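Local atomic coordinates of annexin A8 (PDB entry 1W3W), a protein that acts as an indirect inhibitor of the thromboplastin-specific complex in blood coagulation and binds calcium and phospholipid as a member of the annexin family. Residues A[182-187]-A[221-226]; A[200-205]-A[242-247]. All coordinates share one frame; numbering follows the deposited sequence.

Contact 1: residues A[182-187]-A[221-226]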
# COMPACT_ATOMS: atom_id res chain seq x y z
N ASP A 182 19.85 -7.61 20.36
CA ASP A 182 19.50 -6.97 19.11
C ASP A 182 19.80 -5.47 19.16
O ASP A 182 20.36 -4.93 18.22
CB ASP A 182 18.04 -7.20 18.75
CG ASP A 182 17.79 -8.58 18.19
OD1 ASP A 182 16.59 -8.92 18.03
OD2 ASP A 182 18.71 -9.38 17.88
N ALA A 183 19.44 -4.80 20.25
CA ALA A 183 19.69 -3.37 20.39
C ALA A 183 21.19 -3.07 20.47
O ALA A 183 21.68 -2.11 19.88
CB ALA A 183 18.98 -2.84 21.59
N GLN A 184 21.92 -3.90 21.20
CA GLN A 184 23.36 -3.80 21.28
C GLN A 184 23.99 -3.99 19.89
O GLN A 184 24.90 -3.26 19.54
CB GLN A 184 23.92 -4.85 22.26
CG GLN A 184 25.38 -4.65 22.63
CD GLN A 184 25.62 -3.35 23.40
OE1 GLN A 184 26.38 -2.49 22.96
NE2 GLN A 184 24.96 -3.22 24.55
N ASP A 185 23.49 -4.94 19.11
CA ASP A 185 24.03 -5.20 17.77
C ASP A 185 23.74 -4.06 16.80
O ASP A 185 24.56 -3.77 15.94
CB ASP A 185 23.45 -6.48 17.17
CG ASP A 185 23.98 -7.73 17.82
OD1 ASP A 185 23.42 -8.81 17.53
OD2 ASP A 185 24.92 -7.73 18.65
N LEU A 186 22.58 -3.42 16.93
CA LEU A 186 22.22 -2.29 16.07
C LEU A 186 23.11 -1.09 16.37
O LEU A 186 23.53 -0.38 15.47
CB LEU A 186 20.76 -1.88 16.26
CG LEU A 186 19.73 -2.86 15.72
CD1 LEU A 186 18.34 -2.35 16.02
CD2 LEU A 186 19.92 -3.11 14.22
N TYR A 187 23.38 -0.89 17.64
CA TYR A 187 24.26 0.18 18.08
C TYR A 187 25.68 -0.05 17.56
O TYR A 187 26.28 0.85 16.97
CB TYR A 187 24.23 0.21 19.59
CG TYR A 187 25.06 1.26 20.23
CD1 TYR A 187 24.91 2.61 19.91
CD2 TYR A 187 25.99 0.92 21.21
CE1 TYR A 187 25.68 3.59 20.54
CE2 TYR A 187 26.76 1.89 21.83
CZ TYR A 187 26.59 3.22 21.50
OH TYR A 187 27.37 4.16 22.15
N GLU A 221 17.31 3.10 22.30
CA GLU A 221 17.34 4.47 22.79
C GLU A 221 18.11 4.65 24.09
O GLU A 221 18.84 5.63 24.23
CB GLU A 221 15.93 5.01 22.98
CG GLU A 221 15.24 5.28 21.67
CD GLU A 221 13.95 6.07 21.82
OE1 GLU A 221 13.26 6.21 20.80
OE2 GLU A 221 13.64 6.54 22.94
N LYS A 222 17.94 3.73 25.03
CA LYS A 222 18.68 3.75 26.30
C LYS A 222 20.18 3.58 26.12
O LYS A 222 20.98 4.20 26.82
CB LYS A 222 18.19 2.64 27.23
CG LYS A 222 16.74 2.77 27.67
N ILE A 223 20.56 2.71 25.19
CA ILE A 223 21.95 2.39 24.93
C ILE A 223 22.64 3.47 24.11
O ILE A 223 23.79 3.79 24.36
CB ILE A 223 22.05 1.05 24.16
CG1 ILE A 223 21.62 -0.11 25.05
CG2 ILE A 223 23.47 0.81 23.65
CD1 ILE A 223 21.42 -1.41 24.26
N ALA A 224 21.94 3.98 23.10
CA ALA A 224 22.56 4.83 22.09
C ALA A 224 22.32 6.32 22.33
O ALA A 224 23.04 7.13 21.78
CB ALA A 224 22.06 4.45 20.71
N ASN A 225 21.33 6.66 23.14
CA ASN A 225 20.88 8.05 23.31
C ASN A 225 20.59 8.71 21.98
O ASN A 225 20.98 9.86 21.72
CB ASN A 225 21.90 8.85 24.13
CG ASN A 225 22.06 8.28 25.51
OD1 ASN A 225 21.10 8.19 26.27
ND2 ASN A 225 23.27 7.84 25.83
N LYS A 226 19.91 7.95 21.14
CA LYS A 226 19.52 8.36 19.81
C LYS A 226 18.32 7.48 19.42
O LYS A 226 18.31 6.28 19.70
CB LYS A 226 20.70 8.14 18.86
CG LYS A 226 20.65 8.96 17.60
CD LYS A 226 21.98 8.90 16.84
CE LYS A 226 22.21 10.16 16.00
NZ LYS A 226 22.85 9.86 14.69
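Tyr187 and Ile223 meet through a CH-pi contact. Methyl CG2 of Ile223 lies over one face of the tyrosine ring, 3.9 Å from the ring centroid and 27° off the ring normal. It is shifted from the ring centre toward the CD2 side, where Ile223 CG2 stands 3.5 Å from Tyr187 CD2. The torsion chi1 of Tyr187 is -179°, with CG anti to the backbone N, and this carries the ring across to the end of helix 210-224. Ala224 meets the same ring obliquely. Ala224 CB is 3.5 Å from Tyr187 CD1, and Ala224 CA also lies close to Tyr187 CE1.

The other branch of Ile223 packs one turn earlier on helix 176-191. Ile223 CD1 reaches Ala183 CB at 3.9 Å and also packs against the backbone N of Gln184. The Gln184 chain is bent at chi2 and crosses the isoleucine at about a right angle, with Gln184 NE2 4.0 Å from Ile223 CD1. Gln184 OE1 lies at the edge of the Tyr187 ring, in its plane.

Both segments lie in the third annexin repeat. The contact joins the first and third of its five helices, 176-191 and 210-224, near the C-terminal end of the latter. Asp182 OD1 forms a salt bridge with Arg208 NE and a hydrogen bond with His212 NE2.

The two segments are therefore joined by van der Waals and CH-pi contacts. The two branches of Ile223 divide the work, one on the ring face, the other on Ala183 and Gln184. The contact is small and lies at the protein surface, and its fit rests on shape rather than on directional polar bonds.

Contact 2: residues A[200-205]-A[242-247]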
# COMPACT_ATOMS: atom_id res chain seq x y z
N LYS A 200 23.26 -6.14 9.35
CA LYS A 200 22.82 -6.32 10.72
C LYS A 200 21.49 -5.61 10.96
O LYS A 200 20.58 -6.17 11.56
CB LYS A 200 23.88 -5.84 11.71
CG LYS A 200 23.81 -6.54 13.06
CD LYS A 200 24.23 -8.02 12.97
CE LYS A 200 23.04 -9.00 13.03
NZ LYS A 200 23.19 -10.02 14.13
N PHE A 201 21.39 -4.37 10.49
CA PHE A 201 20.12 -3.65 10.48
C PHE A 201 19.05 -4.43 9.73
O PHE A 201 17.93 -4.59 10.23
CB PHE A 201 20.27 -2.28 9.82
CG PHE A 201 20.69 -1.20 10.76
CD1 PHE A 201 19.74 -0.35 11.33
CD2 PHE A 201 22.02 -1.01 11.07
CE1 PHE A 201 20.13 0.66 12.21
CE2 PHE A 201 22.42 0.00 11.94
CZ PHE A 201 21.47 0.83 12.51
N ILE A 202 19.39 -4.94 8.55
CA ILE A 202 18.40 -5.56 7.67
C ILE A 202 17.82 -6.82 8.30
O ILE A 202 16.60 -7.01 8.32
CB ILE A 202 19.00 -5.87 6.27
CG1 ILE A 202 19.23 -4.57 5.51
CG2 ILE A 202 18.09 -6.80 5.47
CD1 ILE A 202 20.08 -4.73 4.25
N THR A 203 18.69 -7.65 8.85
CA THR A 203 18.28 -8.92 9.43
C THR A 203 17.36 -8.75 10.62
O THR A 203 16.34 -9.42 10.73
CB THR A 203 19.52 -9.75 9.85
OG1 THR A 203 20.32 -10.03 8.70
CG2 THR A 203 19.11 -11.12 10.36
N ILE A 204 17.72 -7.86 11.53
CA ILE A 204 16.90 -7.62 12.71
C ILE A 204 15.56 -6.96 12.34
O ILE A 204 14.50 -7.39 12.80
CB ILE A 204 17.70 -6.79 13.74
CG1 ILE A 204 18.80 -7.67 14.37
CG2 ILE A 204 16.80 -6.20 14.81
CD1 ILE A 204 19.94 -6.89 14.99
N LEU A 205 15.61 -5.94 11.49
CA LEU A 205 14.40 -5.24 11.07
C LEU A 205 13.44 -6.15 10.27
O LEU A 205 12.24 -5.99 10.36
CB LEU A 205 14.74 -3.97 10.25
CG LEU A 205 14.66 -2.58 10.90
CD1 LEU A 205 14.92 -2.52 12.39
CD2 LEU A 205 15.59 -1.63 10.15
N GLU A 242 14.79 4.69 2.87
CA GLU A 242 13.33 4.70 2.73
C GLU A 242 12.74 3.39 3.23
O GLU A 242 11.76 3.40 3.98
CB GLU A 242 12.93 4.94 1.26
CG GLU A 242 11.44 5.24 1.03
CD GLU A 242 11.10 5.52 -0.44
OE1 GLU A 242 9.92 5.37 -0.84
OE2 GLU A 242 12.02 5.88 -1.20
N ALA A 243 13.35 2.28 2.83
CA ALA A 243 12.88 0.95 3.18
C ALA A 243 12.96 0.70 4.68
O ALA A 243 11.99 0.21 5.27
CB ALA A 243 13.68 -0.11 2.43
N MET A 244 14.09 1.04 5.30
CA MET A 244 14.27 0.89 6.75
C MET A 244 13.31 1.75 7.56
O MET A 244 12.66 1.25 8.47
CB MET A 244 15.71 1.18 7.17
CG MET A 244 16.64 0.04 6.85
SD MET A 244 18.35 0.28 7.35
CE MET A 244 18.93 -1.24 6.78
N LEU A 245 13.21 3.03 7.23
CA LEU A 245 12.28 3.92 7.89
C LEU A 245 10.82 3.46 7.73
O LEU A 245 10.02 3.65 8.63
CB LEU A 245 12.42 5.36 7.37
CG LEU A 245 13.69 6.12 7.79
CD1 LEU A 245 13.83 7.41 6.97
CD2 LEU A 245 13.69 6.43 9.28
N THR A 246 10.50 2.86 6.59
CA THR A 246 9.14 2.37 6.34
C THR A 246 8.84 1.20 7.27
O THR A 246 7.78 1.16 7.88
CB THR A 246 8.99 1.94 4.88
OG1 THR A 246 9.11 3.08 4.04
CG2 THR A 246 7.60 1.45 4.62
N VAL A 247 9.79 0.28 7.41
CA VAL A 247 9.62 -0.82 8.35
C VAL A 247 9.40 -0.29 9.76
O VAL A 247 8.48 -0.73 10.46
CB VAL A 247 10.81 -1.81 8.31
CG1 VAL A 247 10.68 -2.88 9.42
CG2 VAL A 247 10.86 -2.47 6.99
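Met244 has chi1 -77°, with CG anti to the carbonyl carbon, and its chain is extended beyond CG. This sends the thioether straight across to helix 198-207, where Phe201 and Ile202 receive its tip. Methyl CE of Met244 lies 3.5 Å from Phe201 CB and 3.6 Å from Ile202 CG1. The isoleucine crosses the methionine chain at about a right angle. Met244 SD stands 5.1 Å from the centroid of the Phe201 ring, 49° off its normal. This is an oblique Met-aromatic contact.

Both segments lie in the third annexin repeat, a compact five-helix unit, on its second and fifth helices. The short segments run in the same general direction, inclined at 31°, with their axes 11.0 Å apart. Met244 and Leu205 bridge the separation. Nearer its root, Met244 CG packs 3.8 Å from Leu205 CD2. Val247, one turn on, faces the C-terminal end of segment 200-205, with Val247 CG1 3.6 Å from Leu205 O.

All five touching residues are buried. Ile232 of helix 228-235 also touches Met244, and Tyr154 and Ile158 of helix 153-163, in the second repeat, pack on Ile202.

Overall arrangement
Contacts 1 and 2 lie in the third annexin repeat, on the same side of the chain's centre, and their own centres are about 15 Å apart. Contact 1 is at the surface, about 30 Å from the centre of the chain. Contact 2 is deeper, at about 17 Å. Their segments alternate along the chain. They touch directly where helix 176-191 meets helix 198-207: Leu186 CD2 lies 3.9 Å from Ile204 CD1, and Leu186 O is near the Phe201 ring. Asp185 OD1 and Lys200 NZ also come within 3.6 Å, a long and weak approach of opposite charges. Neither contact is near the calcium site, which is formed by Met266, Gly268, Gly270 and Asp310 in the fourth repeat.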